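Local coordinates for glutaredoxin related protein (Sulfolobus solfataricus, PDB 4MNN) that acts as an atypical protein disulfide oxidoreductase of the glutaredoxin family, probably exchanging thiols and disulfides through a thioredoxin fold, at residues D18-Q22 against V52-D56; K46-V50 against T139-E143. All coordinates share one frame. Numbering follows the deposited sequence.

Contact 1 (D18-Q22 against V52-D56); sequences DITIQ and VKRGD
Two neighbouring strands run antiparallel here, their short axes 4.6 Å apart at closest approach and inclined at 145°. K53, the residue most covered by the contact, pairs with T20 as the hydrogen-bonded pair (CA–CA 5.0 Å): T20 N donates to K53 O and K53 N to T20 O, both at 2.8 Å. I21 faces V52 as the following non-hydrogen-bonded pair, CA–CA 4.8 Å. K53 and T20 share one face of the sheet, CB to CB 4.4 Å. With chi1 m and chi3 p, the lysine chain runs beside Q22, K53 NZ lying 3.6 Å from Q22 NE2, which is hydrogen-bonded to E40. V52, chi1 t, points to the other face with I19 and I21, its CG1 3.9 Å from I19 CD1, and both V52 and I19 pack on helix 71-83. D18, with phi/psi -136/38 and chi1 p, brings OD1 to 2.8 Å from R54 NE in a salt bridge whose geometry is less certain because OD1 is crowded in the model. Water 1 closes this end: D18 O and T20 OG1 each lie 2.5 Å from it, and G55 N donates to it at 2.8 Å. G55 (66/-136) and D56 (-86/-6) have the torsions of a type II' turn, leading into strand 57-63. Strand 19-24 beside the 49-54/57-63 hairpin is the pairing of first strand with C-terminal hairpin characteristic of a thioredoxin fold.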
loop_
_atom_site.group_PDB
_atom_site.type_symbol
_atom_site.label_atom_id
_atom_site.label_comp_id
_atom_site.label_asym_id
_atom_site.label_seq_id
_atom_site.Cartn_x
_atom_site.Cartn_y
_atom_site.Cartn_z
ATOM N N ASP A 18 15.797 -6.593 -2.285
ATOM C CA ASP A 18 15.810 -6.528 -0.827
ATOM C C ASP A 18 14.498 -5.917 -0.311
ATOM O O ASP A 18 14.488 -5.137 0.659
ATOM C CB ASP A 18 16.994 -5.709 -0.335
ATOM C CG ASP A 18 16.845 -4.241 -0.630
ATOM O OD1 ASP A 18 16.147 -3.915 -1.614
ATOM O OD2 ASP A 18 17.432 -3.412 0.114
ATOM N N ILE A 19 13.394 -6.260 -0.976
ATOM C CA ILE A 19 12.094 -5.798 -0.516
ATOM C C ILE A 19 11.891 -6.541 0.810
ATOM O O ILE A 19 12.277 -7.717 0.948
ATOM C CB ILE A 19 10.971 -6.202 -1.508
ATOM C CG1 ILE A 19 10.675 -5.065 -2.477
ATOM C CG2 ILE A 19 9.689 -6.555 -0.742
ATOM C CD1 ILE A 19 9.837 -3.923 -1.886
ATOM N N THR A 20 11.342 -5.845 1.806
ATOM C CA THR A 20 11.067 -6.470 3.090
ATOM C C THR A 20 9.633 -6.092 3.473
ATOM O O THR A 20 9.279 -4.925 3.386
ATOM C CB THR A 20 11.987 -5.963 4.211
ATOM O OG1 THR A 20 13.344 -6.341 3.935
ATOM C CG2 THR A 20 11.585 -6.608 5.549
ATOM N N ILE A 21 8.833 -7.079 3.875
ATOM C CA ILE A 21 7.453 -6.838 4.284
ATOM C C ILE A 21 7.345 -7.083 5.780
ATOM O O ILE A 21 7.844 -8.104 6.257
ATOM C CB ILE A 21 6.495 -7.831 3.575
ATOM C CG1 ILE A 21 6.297 -7.411 2.124
ATOM C CG2 ILE A 21 5.168 -7.949 4.318
ATOM C CD1 ILE A 21 5.596 -8.464 1.304
ATOM N N GLN A 22 6.750 -6.148 6.524
ATOM C CA GLN A 22 6.532 -6.389 7.944
ATOM C C GLN A 22 5.024 -6.513 8.048
ATOM O O GLN A 22 4.292 -5.654 7.565
ATOM C CB GLN A 22 6.983 -5.223 8.811
ATOM C CG GLN A 22 8.443 -4.874 8.658
ATOM C CD GLN A 22 8.851 -3.812 9.661
ATOM O OE1 GLN A 22 8.104 -2.872 9.903
ATOM N NE2 GLN A 22 10.027 -3.961 10.244
ATOM N N VAL A 52 5.677 -2.017 3.773
ATOM C CA VAL A 52 6.563 -2.428 2.687
ATOM C C VAL A 52 7.793 -1.550 2.794
ATOM O O VAL A 52 7.671 -0.344 2.808
ATOM C CB VAL A 52 5.857 -2.239 1.356
ATOM C CG1 VAL A 52 6.844 -2.439 0.194
ATOM C CG2 VAL A 52 4.693 -3.271 1.274
ATOM N N LYS A 53 8.964 -2.188 2.890
ATOM C CA LYS A 53 10.239 -1.496 3.047
ATOM C C LYS A 53 11.312 -2.020 2.121
ATOM O O LYS A 53 11.187 -3.082 1.496
ATOM C CB LYS A 53 10.769 -1.704 4.478
ATOM C CG LYS A 53 9.762 -1.352 5.569
ATOM C CD LYS A 53 10.282 -1.755 6.963
ATOM C CE LYS A 53 11.685 -1.158 7.222
ATOM N NZ LYS A 53 12.107 -1.463 8.642
ATOM N N ARG A 54 12.374 -1.237 2.029
ATOM C CA ARG A 54 13.550 -1.632 1.263
ATOM C C ARG A 54 14.587 -0.976 2.165
ATOM O O ARG A 54 14.643 0.250 2.281
ATOM C CB ARG A 54 13.522 -1.064 -0.158
ATOM C CG ARG A 54 14.552 -1.715 -1.059
ATOM C CD ARG A 54 14.527 -1.241 -2.514
ATOM N NE ARG A 54 15.818 -1.547 -3.132
ATOM C CZ ARG A 54 16.050 -1.638 -4.444
ATOM N NH1 ARG A 54 15.069 -1.451 -5.334
ATOM N NH2 ARG A 54 17.282 -1.926 -4.867
ATOM N N GLY A 55 15.364 -1.810 2.855
ATOM C CA GLY A 55 16.325 -1.288 3.809
ATOM C C GLY A 55 15.563 -0.635 4.950
ATOM O O GLY A 55 14.566 -1.179 5.432
ATOM N N ASP A 56 15.998 0.540 5.396
ATOM C CA ASP A 56 15.292 1.213 6.487
ATOM C C ASP A 56 14.128 2.048 5.958
ATOM O O ASP A 56 13.368 2.617 6.742
ATOM C CB ASP A 56 16.220 2.180 7.238
ATOM C CG ASP A 56 17.251 1.469 8.079
ATOM O OD1 ASP A 56 16.881 0.464 8.727
ATOM O OD2 ASP A 56 18.421 1.934 8.098
HETATM O O HOH W 1 14.978 -4.624 3.019
#

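Contact 2 (K46-V50 against T139-E143)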
loop_
_atom_site.group_PDB
_atom_site.type_symbol
_atom_site.label_atom_id
_atom_site.label_comp_id
_atom_site.label_asym_id
_atom_site.label_seq_id
_atom_site.Cartn_x
_atom_site.Cartn_y
_atom_site.Cartn_z
ATOM N N LYS A 46 -3.808 -5.387 17.138
ATOM C CA LYS A 46 -5.246 -5.562 17.327
ATOM C C LYS A 46 -5.936 -5.736 15.978
ATOM O O LYS A 46 -6.996 -6.385 15.874
ATOM C CB LYS A 46 -5.816 -4.353 18.067
ATOM C CG LYS A 46 -5.081 -4.086 19.370
ATOM C CD LYS A 46 -5.659 -2.903 20.141
ATOM C CE LYS A 46 -4.994 -2.804 21.507
ATOM N NZ LYS A 46 -5.273 -1.495 22.188
ATOM N N LYS A 47 -5.342 -5.146 14.938
ATOM C CA LYS A 47 -5.894 -5.259 13.590
ATOM C C LYS A 47 -4.723 -5.521 12.633
ATOM O O LYS A 47 -3.593 -5.189 12.913
ATOM C CB LYS A 47 -6.631 -3.978 13.196
ATOM C CG LYS A 47 -7.975 -3.725 13.945
ATOM C CD LYS A 47 -8.553 -2.385 13.481
ATOM C CE LYS A 47 -9.962 -2.120 13.997
ATOM N NZ LYS A 47 -10.878 -3.241 13.695
ATOM N N PRO A 48 -5.001 -6.114 11.490
ATOM C CA PRO A 48 -3.928 -6.410 10.538
ATOM C C PRO A 48 -3.268 -5.213 9.863
ATOM O O PRO A 48 -3.884 -4.139 9.691
ATOM C CB PRO A 48 -4.626 -7.328 9.514
ATOM C CG PRO A 48 -6.061 -6.905 9.567
ATOM C CD PRO A 48 -6.303 -6.641 11.034
ATOM N N LEU A 49 -2.002 -5.385 9.498
ATOM C CA LEU A 49 -1.350 -4.346 8.733
ATOM C C LEU A 49 -0.165 -4.938 8.031
ATOM O O LEU A 49 0.297 -6.025 8.390
ATOM C CB LEU A 49 -0.951 -3.123 9.574
ATOM C CG LEU A 49 0.296 -2.789 10.415
ATOM C CD1 LEU A 49 -0.097 -2.923 11.865
ATOM C CD2 LEU A 49 1.534 -3.575 10.006
ATOM N N VAL A 50 0.319 -4.249 7.006
ATOM C CA VAL A 50 1.500 -4.690 6.284
ATOM C C VAL A 50 2.263 -3.451 5.852
ATOM O O VAL A 50 1.686 -2.517 5.293
ATOM C CB VAL A 50 1.166 -5.560 5.035
ATOM C CG1 VAL A 50 0.408 -4.759 4.015
ATOM C CG2 VAL A 50 2.471 -6.112 4.431
ATOM N N THR A 139 -13.389 -0.850 5.891
ATOM C CA THR A 139 -14.305 -1.823 6.515
ATOM C C THR A 139 -13.685 -2.394 7.771
ATOM O O THR A 139 -14.384 -2.796 8.717
ATOM C CB THR A 139 -14.650 -3.017 5.550
ATOM O OG1 THR A 139 -13.483 -3.824 5.299
ATOM C CG2 THR A 139 -15.194 -2.473 4.250
ATOM N N GLU A 140 -12.362 -2.412 7.793
ATOM C CA GLU A 140 -11.616 -2.955 8.927
ATOM C C GLU A 140 -11.273 -1.837 9.907
ATOM O O GLU A 140 -11.464 -1.971 11.120
ATOM C CB GLU A 140 -10.332 -3.624 8.387
ATOM C CG GLU A 140 -9.447 -4.288 9.430
ATOM C CD GLU A 140 -10.167 -5.410 10.142
ATOM O OE1 GLU A 140 -10.841 -6.197 9.453
ATOM O OE2 GLU A 140 -10.053 -5.495 11.372
ATOM N N TYR A 141 -10.769 -0.717 9.396
ATOM C CA TYR A 141 -10.416 0.411 10.267
ATOM C C TYR A 141 -11.545 1.442 10.270
ATOM O O TYR A 141 -11.402 2.576 9.763
ATOM C CB TYR A 141 -9.089 1.023 9.802
ATOM C CG TYR A 141 -7.901 0.161 10.187
ATOM C CD1 TYR A 141 -7.643 -1.054 9.544
ATOM C CD2 TYR A 141 -7.047 0.556 11.209
ATOM C CE1 TYR A 141 -6.547 -1.840 9.914
ATOM C CE2 TYR A 141 -5.943 -0.224 11.601
ATOM C CZ TYR A 141 -5.690 -1.405 10.950
ATOM O OH TYR A 141 -4.568 -2.126 11.304
ATOM N N GLU A 142 -12.682 1.034 10.846
ATOM C CA GLU A 142 -13.878 1.901 10.900
ATOM C C GLU A 142 -13.713 3.208 11.676
ATOM O O GLU A 142 -14.308 4.225 11.321
ATOM C CB GLU A 142 -15.052 1.108 11.479
ATOM C CG GLU A 142 -15.212 -0.256 10.808
ATOM C CD GLU A 142 -16.386 -1.053 11.354
ATOM O OE1 GLU A 142 -17.512 -0.838 10.897
ATOM O OE2 GLU A 142 -16.175 -1.889 12.240
ATOM N N GLU A 143 -12.916 3.195 12.729
ATOM C CA GLU A 143 -12.718 4.418 13.494
ATOM C C GLU A 143 -11.989 5.472 12.673
ATOM O O GLU A 143 -12.338 6.673 12.702
ATOM C CB GLU A 143 -11.924 4.111 14.768
ATOM C CG GLU A 143 -12.711 3.286 15.778
ATOM C CD GLU A 143 -11.875 2.935 17.019
ATOM O OE1 GLU A 143 -11.439 3.872 17.734
ATOM O OE2 GLU A 143 -11.657 1.725 17.266
#
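The shortest polar link is the phenol of Y141, whose OH donates to the carbonyl O of P48 at 2.7 Å. The acceptor sits at the edge of the ring, near its plane, and lies just where the chain enters strand 49-54. A second link comes from the opposite direction: the ammonium of K47 donates to the main-chain carbonyl of E140, NZ to O 2.9 Å, and also makes a salt bridge with the carboxylate of the same residue, where the NZ to OE2 hydrogen bond is weak at 3.3 Å. E140, with chi1 t and chi2 p, thus meets one lysine with both its backbone and its side chain.

To reach E140 the lysine passes over one face of the Y141 ring. K47 CD stands 3.8 Å from the ring centroid, 8° off the normal, a CH-pi contact; NZ, 5.8 Å from that centroid, adds at most a weak cation-pi attraction. Further packing is slight: K47 CB is 3.4 Å from Y141 OH, P48 CD is 3.9 Å from E140 OE2, and L49 CB is 4.1 Å from Y141 OH. Y63 of strand 57-63 meets the Y141 ring edge-to-face, and L49 touches Y63 as well.

Y141 occupies the N-cap position of helix 142-147, but its side chain extends to the P48 carbonyl. The loop leading into a strand of the first thioredoxin-like unit here meets the start of a helix in the second, a surface contact between the two units of a tandem thioredoxin-fold oxidoreductase.

Strand 49-54 serves both contacts: its beginning belongs to contact 2 and its end to contact 1, with centres 21 Å apart. They meet where V50 packs against the neighbouring strand, V50 CG2 lying 3.3 Å from I21 CG2 and 3.7 Å from Q22 O. Contact 1 lies within the first thioredoxin-like unit, pairing two neighbouring strands of the sheet, whereas contact 2 reaches across to the second. The C24–C45 disulfide lies near the contact 2 end: C45 immediately precedes 46-50, and L49 is backbone-bonded to C24. The second disulfide, C111–C114, forms a CxxC motif at the start of helix 114-127, consistent with a thioredoxin-type redox site; neither contact contains its cysteines.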